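Local coordinates for N-acetylneuraminic acid outer membrane channel protein NanC (Escherichia coli, PDB 2WJR), which forms a monomeric outer-membrane channel that lets N-acetylneuraminic acid enter the bacterium, conducting strongly and with weak anion selectivity, at residues Arg104-Trp109 with Val126-Gly131; Trp68-Gly73 with Pro87-Ser92; Thr148-Gln153 with Ala165-Phe170. The protein carries 1 engineered substitution. One frame throughout, in Å; residues are numbered along the deposited sequence.

In the fold
All three contacts join antiparallel neighbours in the wall of one KdgM-family beta-barrel. Contacts 1 and 3, with centres about 9 Å apart, are partly buried; contact 2, farther from the middle of the chain, is more of a surface contact. Contact 2 and contact 3 each lie within a hairpin, 68-79 with 82-94 and 141-152 with 164-174, while contact 1 pairs 99-110 with 126-136 between them. Backbone bonds knit strand 82-94 to 99-110 and strand 126-136 to 141-152, making the wall continuous. The chemistry shifts along it: arginine-carboxylate networks in contact 1, a glycine-tyrosine pair with aliphatic packing in contact 2, and a phenol-carboxylate bond in contact 3.

Contact 1: residues Arg104-Trp109 with Val126-Gly131; sequences RYRYDW and VHRWDG. With OCT (N-octane), chain G.
The guanidinium of Arg-106 lies flat on that of Arg-128, the planes 30° apart, and Arg-128 CD sits over one of its faces, 3.5 Å from Arg-106 NH2. At its edge Arg-106, bent at chi3 (95°) to place NE, grips Asp-108 side-on, NE to OD1 and NH2 to OD2. Arg-128 holds Asp-130 in the same way, through syn lone pairs. Arg-104 NH2 meets Asp-130 OD2 at 2.9 Å from above the carboxylate plane, and water 1, at the edge of the Arg-104 guanidinium, joins NE to that same oxygen. Asp-130 OD1 bonds Thr-148 and Gln-146. In this porin barrel the charged side chains share one face of the wall, a concentration of arginines consistent with weak anion selectivity. An alanine in place of Arg-106 would probably leave Asp-108 without its paired donors and uncover one face of the Arg-128 guanidinium. Aromatics occupy the other face. Tyr-105 CB stands over the six-membered ring of Trp-129, 3.6 Å from its centroid, and Tyr-105 OH shares a 2.8 Å hydrogen bond with His-127 ND1 at the edges of both rings. Octane C3 lies 3.8 Å above the centre of the Tyr-107 ring, whose OH bonds to Gln-153.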
loop_
_atom_site.group_PDB
_atom_site.type_symbol
_atom_site.label_atom_id
_atom_site.label_comp_id
_atom_site.label_asym_id
_atom_site.label_seq_id
_atom_site.Cartn_x
_atom_site.Cartn_y
_atom_site.Cartn_z
ATOM N N ARG A 104 3.685 2.984 -10.367
ATOM C CA ARG A 104 3.801 1.553 -10.348
ATOM C C ARG A 104 2.559 0.917 -10.956
ATOM O O ARG A 104 1.441 1.380 -10.741
ATOM C CB ARG A 104 3.970 1.042 -8.937
ATOM C CG ARG A 104 4.292 -0.442 -8.819
ATOM C CD ARG A 104 4.443 -0.812 -7.379
ATOM N NE ARG A 104 3.192 -0.705 -6.633
ATOM C CZ ARG A 104 3.090 -0.780 -5.314
ATOM N NH1 ARG A 104 4.176 -0.978 -4.559
ATOM N NH2 ARG A 104 1.906 -0.654 -4.736
ATOM N N TYR A 105 2.801 -0.110 -11.747
ATOM C CA TYR A 105 1.755 -1.023 -12.147
ATOM C C TYR A 105 2.052 -2.388 -11.558
ATOM O O TYR A 105 3.172 -2.926 -11.709
ATOM C CB TYR A 105 1.646 -1.135 -13.670
ATOM C CG TYR A 105 0.786 -2.326 -14.020
ATOM C CD1 TYR A 105 -0.606 -2.242 -13.941
ATOM C CD2 TYR A 105 1.358 -3.548 -14.360
ATOM C CE1 TYR A 105 -1.413 -3.338 -14.236
ATOM C CE2 TYR A 105 0.561 -4.654 -14.644
ATOM C CZ TYR A 105 -0.822 -4.539 -14.577
ATOM O OH TYR A 105 -1.592 -5.642 -14.859
ATOM N N ARG A 106 1.041 -2.957 -10.900
ATOM C CA ARG A 106 1.131 -4.274 -10.280
ATOM C C ARG A 106 -0.082 -5.118 -10.690
ATOM O O ARG A 106 -1.212 -4.602 -10.721
ATOM C CB ARG A 106 1.138 -4.129 -8.764
ATOM C CG ARG A 106 1.383 -5.437 -7.966
ATOM C CD ARG A 106 1.516 -5.066 -6.501
ATOM N NE ARG A 106 0.250 -5.194 -5.769
ATOM C CZ ARG A 106 -0.099 -4.507 -4.687
ATOM N NH1 ARG A 106 0.699 -3.571 -4.169
ATOM N NH2 ARG A 106 -1.263 -4.762 -4.112
ATOM N N TYR A 107 0.179 -6.379 -11.007
ATOM C CA TYR A 107 -0.857 -7.386 -11.306
ATOM C C TYR A 107 -0.940 -8.376 -10.150
ATOM O O TYR A 107 -0.024 -9.177 -9.965
ATOM C CB TYR A 107 -0.514 -8.132 -12.595
ATOM C CG TYR A 107 -1.522 -9.212 -12.989
ATOM C CD1 TYR A 107 -2.834 -8.879 -13.286
ATOM C CD2 TYR A 107 -1.144 -10.546 -13.076
ATOM C CE1 TYR A 107 -3.766 -9.851 -13.649
ATOM C CE2 TYR A 107 -2.067 -11.539 -13.452
ATOM C CZ TYR A 107 -3.379 -11.174 -13.727
ATOM O OH TYR A 107 -4.293 -12.149 -14.098
ATOM N N ASP A 108 -2.041 -8.302 -9.402
ATOM C CA ASP A 108 -2.293 -9.143 -8.256
ATOM C C ASP A 108 -3.076 -10.376 -8.710
ATOM O O ASP A 108 -4.246 -10.280 -9.147
ATOM C CB ASP A 108 -3.078 -8.375 -7.208
ATOM C CG ASP A 108 -2.199 -7.438 -6.386
ATOM O OD1 ASP A 108 -0.953 -7.601 -6.381
ATOM O OD2 ASP A 108 -2.758 -6.539 -5.743
ATOM N N TRP A 109 -2.402 -11.511 -8.637
ATOM C CA TRP A 109 -2.921 -12.780 -9.130
ATOM C C TRP A 109 -3.132 -13.675 -7.914
ATOM O O TRP A 109 -2.200 -13.896 -7.138
ATOM C CB TRP A 109 -1.936 -13.396 -10.118
ATOM C CG TRP A 109 -2.408 -14.694 -10.710
ATOM C CD1 TRP A 109 -3.186 -14.856 -11.816
ATOM C CD2 TRP A 109 -2.130 -16.016 -10.215
ATOM N NE1 TRP A 109 -3.401 -16.191 -12.048
ATOM C CE2 TRP A 109 -2.768 -16.926 -11.083
ATOM C CE3 TRP A 109 -1.392 -16.515 -9.135
ATOM C CZ2 TRP A 109 -2.695 -18.309 -10.906
ATOM C CZ3 TRP A 109 -1.327 -17.898 -8.949
ATOM C CH2 TRP A 109 -1.980 -18.779 -9.835
ATOM N N VAL A 126 -6.381 -8.775 -10.100
ATOM C CA VAL A 126 -6.554 -7.352 -10.052
ATOM C C VAL A 126 -5.420 -6.599 -10.765
ATOM O O VAL A 126 -4.250 -6.966 -10.647
ATOM C CB VAL A 126 -6.625 -6.882 -8.601
ATOM C CG1 VAL A 126 -6.496 -5.346 -8.547
ATOM C CG2 VAL A 126 -7.932 -7.357 -7.930
ATOM N N HIS A 127 -5.792 -5.564 -11.509
ATOM C CA HIS A 127 -4.834 -4.630 -12.118
ATOM C C HIS A 127 -4.741 -3.437 -11.217
ATOM O O HIS A 127 -5.755 -2.802 -10.949
ATOM C CB HIS A 127 -5.332 -4.143 -13.468
ATOM C CG HIS A 127 -5.449 -5.208 -14.507
ATOM N ND1 HIS A 127 -4.355 -5.810 -15.089
ATOM C CD2 HIS A 127 -6.540 -5.760 -15.096
ATOM C CE1 HIS A 127 -4.760 -6.705 -15.968
ATOM N NE2 HIS A 127 -6.083 -6.692 -15.997
ATOM N N ARG A 128 -3.538 -3.101 -10.744
ATOM C CA ARG A 128 -3.383 -2.034 -9.771
ATOM C C ARG A 128 -2.290 -1.017 -10.175
ATOM O O ARG A 128 -1.172 -1.391 -10.540
ATOM C CB ARG A 128 -3.088 -2.599 -8.379
ATOM C CG ARG A 128 -2.805 -1.517 -7.360
ATOM C CD ARG A 128 -2.512 -2.059 -6.000
ATOM N NE ARG A 128 -2.119 -0.971 -5.090
ATOM C CZ ARG A 128 -2.464 -0.846 -3.808
ATOM N NH1 ARG A 128 -3.249 -1.743 -3.204
ATOM N NH2 ARG A 128 -2.030 0.213 -3.131
ATOM N N TRP A 129 -2.662 0.261 -10.106
ATOM C CA TRP A 129 -1.758 1.372 -10.371
ATOM C C TRP A 129 -1.605 2.202 -9.098
ATOM O O TRP A 129 -2.595 2.498 -8.403
ATOM C CB TRP A 129 -2.333 2.264 -11.470
ATOM C CG TRP A 129 -2.237 1.709 -12.833
ATOM C CD1 TRP A 129 -3.179 0.973 -13.514
ATOM C CD2 TRP A 129 -1.116 1.848 -13.712
ATOM N NE1 TRP A 129 -2.687 0.641 -14.763
ATOM C CE2 TRP A 129 -1.427 1.172 -14.901
ATOM C CE3 TRP A 129 0.135 2.474 -13.595
ATOM C CZ2 TRP A 129 -0.530 1.114 -15.980
ATOM C CZ3 TRP A 129 1.020 2.414 -14.659
ATOM C CH2 TRP A 129 0.676 1.748 -15.841
ATOM N N ASP A 130 -0.363 2.595 -8.795
ATOM C CA ASP A 130 -0.100 3.541 -7.736
ATOM C C ASP A 130 0.762 4.677 -8.284
ATOM O O ASP A 130 1.691 4.437 -9.044
ATOM C CB ASP A 130 0.629 2.870 -6.571
ATOM C CG ASP A 130 -0.248 1.885 -5.812
ATOM O OD1 ASP A 130 -0.938 2.300 -4.855
ATOM O OD2 ASP A 130 -0.180 0.682 -6.150
ATOM N N GLY A 131 0.413 5.889 -7.904
ATOM C CA GLY A 131 1.201 7.093 -8.165
ATOM C C GLY A 131 1.714 7.620 -6.835
ATOM O O GLY A 131 1.029 7.529 -5.813
HETATM C C1 OCT G . -3.170 -10.584 -17.792
HETATM C C2 OCT G . -2.179 -9.420 -17.616
HETATM C C3 OCT G . -0.889 -9.865 -16.903
HETATM C C4 OCT G . 0.088 -8.709 -16.620
HETATM C C5 OCT G . 1.328 -9.196 -15.831
HETATM C C6 OCT G . 2.532 -8.241 -15.964
HETATM C C7 OCT G . 3.559 -8.382 -14.820
HETATM C C8 OCT G . 4.141 -7.026 -14.372
HETATM O O HOH W 1 0.922 -0.589 -8.214
#

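Contact 2: residues Trp68-Gly73 with Pro87-Ser92; sequences WTVRPG and PYVKLS
Tyr-88 folds its ring over Gly-73. Its CG lies between the backbone N and the carbonyl carbon (chi1 65°), which starts the ring toward the neighbouring strand, and Gly-73 C ends up 3.7 Å above the ring centre. Gly-73 CA makes a CH-pi contact with the same face, while Arg-71 O lies at the ring's edge, 3.7 Å from CE2. The ring fills the place a CB on Gly-73 would take. Asn-59 bonds the phenol OH and also Arg-71 NH2. On the other face of the wall, Val-70 CG1 and CG2 split their contacts: CG1 touches Val-89 CG1 at 3.7 Å, and CG2 touches Leu-91 CD1 at the same distance. Leu-91 has CG anti to the backbone N (chi1 178°), in the plane of the Trp-68 indole at its edge, and CD1 lies 3.7 Å from Trp-68 CE3; Trp-93 stacks on that indole. Lys-90 is extended throughout and carries NZ away from the pair to a bound buffer sulfonate. Water 2 joins Thr-69 OG1 to Ser-92 OG. Six backbone hydrogen bonds zip the two strands together. This is a transmembrane beta-hairpin of an outer-membrane barrel, carrying the cross-strand tyrosine-over-glycine pairing known as a mortise-tenon joint.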
loop_
_atom_site.group_PDB
_atom_site.type_symbol
_atom_site.label_atom_id
_atom_site.label_comp_id
_atom_site.label_asym_id
_atom_site.label_seq_id
_atom_site.Cartn_x
_atom_site.Cartn_y
_atom_site.Cartn_z
ATOM N N TRP A 68 16.839 8.711 -12.049
ATOM C CA TRP A 68 15.840 7.720 -12.512
ATOM C C TRP A 68 16.176 6.298 -12.093
ATOM O O TRP A 68 17.306 5.827 -12.303
ATOM C CB TRP A 68 15.709 7.769 -14.039
ATOM C CG TRP A 68 15.029 8.986 -14.511
ATOM C CD1 TRP A 68 15.613 10.186 -14.860
ATOM C CD2 TRP A 68 13.623 9.155 -14.694
ATOM N NE1 TRP A 68 14.642 11.085 -15.246
ATOM C CE2 TRP A 68 13.415 10.477 -15.160
ATOM C CE3 TRP A 68 12.516 8.317 -14.508
ATOM C CZ2 TRP A 68 12.145 10.982 -15.418
ATOM C CZ3 TRP A 68 11.268 8.807 -14.794
ATOM C CH2 TRP A 68 11.085 10.134 -15.236
ATOM N N THR A 69 15.184 5.601 -11.519
ATOM C CA THR A 69 15.317 4.196 -11.118
ATOM C C THR A 69 14.084 3.395 -11.590
ATOM O O THR A 69 12.961 3.877 -11.489
ATOM C CB THR A 69 15.420 4.069 -9.578
ATOM O OG1 THR A 69 16.519 4.857 -9.097
ATOM C CG2 THR A 69 15.669 2.586 -9.123
ATOM N N VAL A 70 14.316 2.197 -12.103
ATOM C CA VAL A 70 13.248 1.259 -12.464
ATOM C C VAL A 70 13.386 0.086 -11.505
ATOM O O VAL A 70 14.495 -0.495 -11.369
ATOM C CB VAL A 70 13.364 0.758 -13.937
ATOM C CG1 VAL A 70 12.260 -0.287 -14.287
ATOM C CG2 VAL A 70 13.265 1.928 -14.896
ATOM N N ARG A 71 12.273 -0.272 -10.859
ATOM C CA ARG A 71 12.235 -1.379 -9.899
ATOM C C ARG A 71 11.240 -2.479 -10.301
ATOM O O ARG A 71 10.045 -2.397 -9.964
ATOM C CB ARG A 71 11.861 -0.874 -8.511
ATOM C CG ARG A 71 12.921 -0.042 -7.830
ATOM C CD ARG A 71 12.380 0.586 -6.555
ATOM N NE ARG A 71 13.334 1.488 -5.926
ATOM C CZ ARG A 71 14.250 1.148 -5.019
ATOM N NH1 ARG A 71 15.033 2.097 -4.513
ATOM N NH2 ARG A 71 14.391 -0.114 -4.599
ATOM N N PRO A 72 11.730 -3.526 -10.981
ATOM C CA PRO A 72 10.948 -4.749 -11.095
ATOM C C PRO A 72 10.855 -5.377 -9.727
ATOM O O PRO A 72 11.811 -5.332 -8.951
ATOM C CB PRO A 72 11.765 -5.603 -12.062
ATOM C CG PRO A 72 13.136 -5.092 -11.941
ATOM C CD PRO A 72 13.004 -3.636 -11.707
ATOM N N GLY A 73 9.678 -5.889 -9.392
ATOM C CA GLY A 73 9.448 -6.365 -8.051
ATOM C C GLY A 73 8.260 -7.290 -7.969
ATOM O O GLY A 73 7.588 -7.560 -8.972
ATOM N N PRO A 87 3.425 -9.332 -9.088
ATOM C CA PRO A 87 4.570 -8.830 -9.820
ATOM C C PRO A 87 4.290 -7.394 -10.257
ATOM O O PRO A 87 3.127 -7.028 -10.517
ATOM C CB PRO A 87 4.685 -9.787 -10.993
ATOM C CG PRO A 87 3.308 -10.359 -11.168
ATOM C CD PRO A 87 2.799 -10.470 -9.782
ATOM N N TYR A 88 5.330 -6.557 -10.267
ATOM C CA TYR A 88 5.156 -5.166 -10.612
ATOM C C TYR A 88 6.385 -4.529 -11.238
ATOM O O TYR A 88 7.483 -5.111 -11.205
ATOM C CB TYR A 88 4.739 -4.349 -9.382
ATOM C CG TYR A 88 5.725 -4.217 -8.219
ATOM C CD1 TYR A 88 5.457 -4.807 -6.990
ATOM C CD2 TYR A 88 6.885 -3.441 -8.331
ATOM C CE1 TYR A 88 6.316 -4.638 -5.905
ATOM C CE2 TYR A 88 7.710 -3.246 -7.261
ATOM C CZ TYR A 88 7.446 -3.859 -6.065
ATOM O OH TYR A 88 8.299 -3.670 -5.013
ATOM N N VAL A 89 6.178 -3.346 -11.816
ATOM C CA VAL A 89 7.292 -2.466 -12.152
ATOM C C VAL A 89 7.010 -1.080 -11.628
ATOM O O VAL A 89 5.934 -0.506 -11.885
ATOM C CB VAL A 89 7.581 -2.409 -13.658
ATOM C CG1 VAL A 89 8.791 -1.446 -13.934
ATOM C CG2 VAL A 89 7.865 -3.801 -14.190
ATOM N N LYS A 90 7.986 -0.521 -10.909
ATOM C CA LYS A 90 7.890 0.824 -10.385
ATOM C C LYS A 90 8.935 1.703 -11.072
ATOM O O LYS A 90 10.097 1.313 -11.185
ATOM C CB LYS A 90 8.091 0.870 -8.872
ATOM C CG LYS A 90 7.883 2.273 -8.272
ATOM C CD LYS A 90 7.976 2.289 -6.759
ATOM C CE LYS A 90 7.808 3.690 -6.243
ATOM N NZ LYS A 90 7.729 3.706 -4.752
ATOM N N LEU A 91 8.513 2.871 -11.522
ATOM C CA LEU A 91 9.428 3.877 -12.054
ATOM C C LEU A 91 9.498 5.035 -11.080
ATOM O O LEU A 91 8.474 5.558 -10.678
ATOM C CB LEU A 91 8.925 4.333 -13.418
ATOM C CG LEU A 91 9.703 5.424 -14.135
ATOM C CD1 LEU A 91 11.077 4.874 -14.583
ATOM C CD2 LEU A 91 8.838 5.867 -15.322
ATOM N N SER A 92 10.718 5.465 -10.743
ATOM C CA SER A 92 10.951 6.484 -9.762
ATOM C C SER A 92 11.836 7.597 -10.341
ATOM O O SER A 92 12.811 7.317 -11.031
ATOM C CB SER A 92 11.648 5.831 -8.583
ATOM O OG SER A 92 11.962 6.766 -7.603
HETATM O O HOH W 2 14.908 7.564 -8.595
HETATM O O HOH W 3 13.533 4.381 -6.094
#

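Contact 3: residues Thr148-Gln153 with Ala165-Phe170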
loop_
_atom_site.group_PDB
_atom_site.type_symbol
_atom_site.label_atom_id
_atom_site.label_comp_id
_atom_site.label_asym_id
_atom_site.label_seq_id
_atom_site.Cartn_x
_atom_site.Cartn_y
_atom_site.Cartn_z
ATOM N N THR A 148 -4.071 5.607 -5.815
ATOM C CA THR A 148 -4.185 4.235 -6.238
ATOM C C THR A 148 -5.489 4.022 -7.004
ATOM O O THR A 148 -6.519 4.568 -6.633
ATOM C CB THR A 148 -4.197 3.289 -5.033
ATOM O OG1 THR A 148 -3.054 3.545 -4.206
ATOM C CG2 THR A 148 -4.250 1.826 -5.471
ATOM N N LEU A 149 -5.392 3.270 -8.080
ATOM C CA LEU A 149 -6.563 2.842 -8.886
ATOM C C LEU A 149 -6.412 1.341 -9.100
ATOM O O LEU A 149 -5.373 0.870 -9.599
ATOM C CB LEU A 149 -6.594 3.582 -10.217
ATOM C CG LEU A 149 -7.613 3.103 -11.264
ATOM C CD1 LEU A 149 -9.008 3.211 -10.678
ATOM C CD2 LEU A 149 -7.489 3.932 -12.581
ATOM N N TYR A 150 -7.400 0.553 -8.689
ATOM C CA TYR A 150 -7.377 -0.848 -9.063
ATOM C C TYR A 150 -8.714 -1.292 -9.623
ATOM O O TYR A 150 -9.755 -0.751 -9.262
ATOM C CB TYR A 150 -6.932 -1.762 -7.924
ATOM C CG TYR A 150 -7.373 -1.394 -6.544
ATOM C CD1 TYR A 150 -8.713 -1.468 -6.178
ATOM C CD2 TYR A 150 -6.459 -1.030 -5.581
ATOM C CE1 TYR A 150 -9.126 -1.185 -4.893
ATOM C CE2 TYR A 150 -6.855 -0.736 -4.295
ATOM C CZ TYR A 150 -8.205 -0.809 -3.947
ATOM O OH TYR A 150 -8.622 -0.498 -2.663
ATOM N N SER A 151 -8.637 -2.261 -10.510
ATOM C CA SER A 151 -9.814 -2.781 -11.215
ATOM C C SER A 151 -9.745 -4.283 -11.321
ATOM O O SER A 151 -8.670 -4.878 -11.334
ATOM C CB SER A 151 -9.894 -2.176 -12.620
ATOM O OG SER A 151 -8.791 -2.592 -13.386
ATOM N N LYS A 152 -10.918 -4.904 -11.398
ATOM C CA LYS A 152 -11.035 -6.340 -11.474
ATOM C C LYS A 152 -10.838 -6.842 -12.872
ATOM O O LYS A 152 -11.379 -6.281 -13.834
ATOM C CB LYS A 152 -12.433 -6.785 -10.999
ATOM C CG LYS A 152 -12.813 -6.309 -9.629
ATOM C CD LYS A 152 -11.936 -6.920 -8.577
ATOM C CE LYS A 152 -12.540 -6.893 -7.197
ATOM N NZ LYS A 152 -11.694 -7.604 -6.235
ATOM N N GLN A 153 -10.085 -7.927 -13.000
ATOM C CA GLN A 153 -9.936 -8.566 -14.289
ATOM C C GLN A 153 -11.191 -9.421 -14.611
ATOM O O GLN A 153 -11.628 -9.489 -15.758
ATOM C CB GLN A 153 -8.683 -9.432 -14.300
ATOM C CG GLN A 153 -8.460 -10.238 -15.553
ATOM C CD GLN A 153 -7.096 -10.904 -15.564
ATOM O OE1 GLN A 153 -6.716 -11.596 -14.609
ATOM N NE2 GLN A 153 -6.344 -10.686 -16.637
ATOM N N ALA A 165 -11.916 0.741 -7.899
ATOM C CA ALA A 165 -11.959 1.629 -6.770
ATOM C C ALA A 165 -10.625 2.336 -6.656
ATOM O O ALA A 165 -9.651 2.002 -7.353
ATOM C CB ALA A 165 -12.252 0.887 -5.493
ATOM N N THR A 166 -10.608 3.294 -5.755
ATOM C CA THR A 166 -9.449 4.165 -5.539
ATOM C C THR A 166 -9.036 4.175 -4.077
ATOM O O THR A 166 -9.801 3.779 -3.177
ATOM C CB THR A 166 -9.724 5.623 -6.033
ATOM O OG1 THR A 166 -10.797 6.205 -5.275
ATOM C CG2 THR A 166 -10.053 5.636 -7.499
ATOM N N GLU A 167 -7.781 4.549 -3.841
ATOM C CA GLU A 167 -7.341 4.923 -2.515
ATOM C C GLU A 167 -6.471 6.162 -2.671
ATOM O O GLU A 167 -5.780 6.336 -3.682
ATOM C CB GLU A 167 -6.541 3.812 -1.825
ATOM C CG GLU A 167 -7.234 2.440 -1.745
ATOM C CD GLU A 167 -6.422 1.410 -0.956
ATOM O OE1 GLU A 167 -5.375 1.781 -0.362
ATOM O OE2 GLU A 167 -6.831 0.226 -0.930
ATOM N N ASN A 168 -6.521 7.015 -1.667
ATOM C CA ASN A 168 -5.630 8.143 -1.576
ATOM C C ASN A 168 -5.107 8.232 -0.167
ATOM O O ASN A 168 -5.885 8.334 0.791
ATOM C CB ASN A 168 -6.339 9.426 -1.994
ATOM C CG ASN A 168 -6.461 9.554 -3.497
ATOM O OD1 ASN A 168 -5.496 9.914 -4.179
ATOM N ND2 ASN A 168 -7.651 9.217 -4.035
ATOM N N ALA A 169 -3.774 8.172 -0.048
ATOM C CA ALA A 169 -3.083 8.208 1.236
ATOM C C ALA A 169 -2.239 9.492 1.314
ATOM O O ALA A 169 -1.486 9.797 0.392
ATOM C CB ALA A 169 -2.196 6.948 1.407
ATOM N N PHE A 170 -2.393 10.225 2.411
ATOM C CA PHE A 170 -1.680 11.477 2.660
ATOM C C PHE A 170 -0.929 11.323 3.968
ATOM O O PHE A 170 -1.534 11.060 5.009
ATOM C CB PHE A 170 -2.651 12.665 2.739
ATOM C CG PHE A 170 -3.550 12.775 1.557
ATOM C CD1 PHE A 170 -4.781 12.139 1.538
ATOM C CD2 PHE A 170 -3.163 13.499 0.443
ATOM C CE1 PHE A 170 -5.605 12.232 0.427
ATOM C CE2 PHE A 170 -3.989 13.601 -0.652
ATOM C CZ PHE A 170 -5.216 12.961 -0.651
#
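Tyr-150 and Glu-167 join side chain to side chain across an antiparallel strand pair, the hairpin of strands 141-152 and 164-174, where the barrel wall passes from the membrane to its extracellular end. Three residue pairs lie across the two segments. Thr-148, whose OG1 is taken by Asp-130, faces Glu-167 and Tyr-150 faces Ala-165 as hydrogen-bonded pairs, with Leu-149 and Thr-166 as the non-hydrogen-bonded pair between them. Four backbone bonds hold them, among them Thr-148 N to Glu-167 O at 2.8 Å. The pairing runs on to Lys-152 with Lys-163. Tyr-150 has CG between its backbone N and carbonyl carbon, chi1 being only 37°, and from there the ring reaches across the neighbouring strand. Ala-165 O lies over one ring face, 3.8 Å from CD1, and Ala-165 CB touches CE1, also at 3.8 Å. Glu-167 comes to the ring's edge: its OE2 lies in the ring plane and takes the phenol proton at 2.6 Å on the anti lone pair, the carboxylate standing 87° to the ring. Glu-167 CG, anti to the carbonyl carbon (chi1 -54°), lies 3.4 Å from Tyr-150 OH. On the opposite face of the wall Leu-149 CD1 meets Thr-166 CG2 at 4.1 Å. Gln-192, from the next extracellular loop, bonds Tyr-150 OH. The phenol oxygen thus has two partners, donating to Glu-167 and bonded to Gln-192, which holds the tip of the ring in place; the short bond would be expected to stabilise a negative charge on the carboxylate.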